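Local structure of D-alanyl transferase DltD (Enterococcus faecium TX0133A04, 6PFX) at residues Q179-S182 / Q183-L187. The protein probably takes part in the D-alanylation of lipoteichoic acid in the Gram-positive cell wall, as a membrane-associated member of the DltD family. Sequence-based numbering, arbitrary orientation.
Sequences QLRS and QWNML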
# COMPACT_ATOMS: atom_id res chain seq x y z
N GLN A 179 8.49 -27.21 15.53
CA GLN A 179 8.32 -28.09 14.38
C GLN A 179 8.53 -27.35 13.06
O GLN A 179 8.80 -27.99 12.04
CB GLN A 179 6.92 -28.71 14.43
CG GLN A 179 6.70 -29.79 13.40
CD GLN A 179 5.43 -30.60 13.66
OE1 GLN A 179 4.83 -30.51 14.73
NE2 GLN A 179 5.03 -31.39 12.67
N LEU A 180 8.42 -26.02 13.08
CA LEU A 180 8.64 -25.18 11.91
C LEU A 180 10.05 -24.62 11.85
O LEU A 180 10.41 -24.00 10.84
CB LEU A 180 7.65 -24.01 11.90
CG LEU A 180 6.15 -24.32 11.92
CD1 LEU A 180 5.36 -23.04 12.09
CD2 LEU A 180 5.75 -25.01 10.65
N ARG A 181 10.85 -24.81 12.89
CA ARG A 181 12.09 -24.05 13.01
C ARG A 181 13.11 -24.45 11.94
O ARG A 181 13.83 -23.59 11.42
CB ARG A 181 12.68 -24.23 14.40
CG ARG A 181 13.92 -23.41 14.62
CD ARG A 181 14.37 -23.49 16.07
NE ARG A 181 13.89 -22.37 16.87
CZ ARG A 181 12.84 -22.41 17.69
NH1 ARG A 181 12.12 -23.52 17.83
NH2 ARG A 181 12.50 -21.32 18.37
N SER A 182 13.19 -25.74 11.62
CA SER A 182 14.12 -26.18 10.58
C SER A 182 13.78 -25.53 9.25
O SER A 182 14.66 -24.98 8.57
CB SER A 182 14.10 -27.70 10.46
OG SER A 182 15.10 -28.13 9.56
N GLN A 183 12.51 -25.57 8.85
CA GLN A 183 12.09 -24.91 7.62
C GLN A 183 12.34 -23.41 7.68
O GLN A 183 12.80 -22.82 6.69
CB GLN A 183 10.60 -25.19 7.38
CG GLN A 183 10.07 -24.64 6.07
CD GLN A 183 8.59 -24.94 5.85
OE1 GLN A 183 7.85 -25.28 6.78
NE2 GLN A 183 8.15 -24.82 4.60
N TRP A 184 12.05 -22.78 8.82
CA TRP A 184 12.27 -21.35 8.96
C TRP A 184 13.73 -21.00 8.71
O TRP A 184 14.03 -20.06 7.95
CB TRP A 184 11.85 -20.91 10.36
CG TRP A 184 11.81 -19.43 10.62
CD1 TRP A 184 11.43 -18.44 9.75
CD2 TRP A 184 12.16 -18.78 11.84
NE1 TRP A 184 11.52 -17.22 10.37
CE2 TRP A 184 11.96 -17.40 11.65
CE3 TRP A 184 12.61 -19.23 13.08
CZ2 TRP A 184 12.21 -16.47 12.66
CZ3 TRP A 184 12.86 -18.31 14.08
CH2 TRP A 184 12.66 -16.95 13.86
N ASN A 185 14.65 -21.73 9.33
CA ASN A 185 16.07 -21.43 9.19
C ASN A 185 16.50 -21.58 7.74
O ASN A 185 17.28 -20.77 7.22
CB ASN A 185 16.89 -22.34 10.10
CG ASN A 185 16.73 -22.02 11.57
OD1 ASN A 185 16.32 -20.91 11.93
ND2 ASN A 185 17.05 -22.97 12.43
N MET A 186 16.00 -22.62 7.07
CA MET A 186 16.29 -22.83 5.66
C MET A 186 15.84 -21.63 4.84
O MET A 186 16.60 -21.12 4.00
CB MET A 186 15.59 -24.11 5.21
CG MET A 186 15.48 -24.32 3.71
SD MET A 186 15.00 -26.02 3.28
CE MET A 186 13.32 -26.14 3.92
N LEU A 187 14.61 -21.16 5.08
CA LEU A 187 14.10 -20.01 4.35
C LEU A 187 14.94 -18.77 4.63
O LEU A 187 15.15 -17.94 3.73
CB LEU A 187 12.63 -19.79 4.72
CG LEU A 187 11.66 -20.92 4.39
CD1 LEU A 187 10.33 -20.71 5.09
CD2 LEU A 187 11.47 -21.03 2.88
O HOH W 1 10.54 -27.44 10.03
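Leu180 O accepts the backbone N-H of Trp184 at 2.9 Å, with an N-H...O angle of 161°, in the first of three i to i+4 bonds joining 179-182 to 183-187, the pattern of an alpha-helix. Asn185 N to Arg181 O (2.9 Å) and Met186 N to Ser182 O (3.1 Å) continue the pattern, both at 163°. Ahead of them a water bridges the chain, donating to Gln179 O at 2.7 Å and accepting from Gln183 N at 3.0 Å; it spans two atoms too far apart to bond directly.

Packing is tightest around the carbonyls: Trp184 CB lies 3.4 Å from Leu180 O, and Asn185 CG 3.3 Å from Arg181 O. With its CG beside its own backbone N (chi1 -70°), Asn185 folds its amide back over that carbonyl. Its ND2 also reaches Arg181 CG at 3.8 Å, the two side chains running alongside each other. Ser182 and Met186 lie on the solvent side, where beyond Met186 CB, beside Ser182 O, the thioether chain meets nothing of 179-182.

On the inner side, Leu180 is buried against Tyr127 and Leu130 of helix 123-132 and Ile162 of helix 157-167. Gln183 OE1 bonds Tyr127 OH, while Trp184 stacks on Phe131 and bonds Asp128 through NE1, so this part of helix 181-193 is held against helix 123-132, far from the chain's centre.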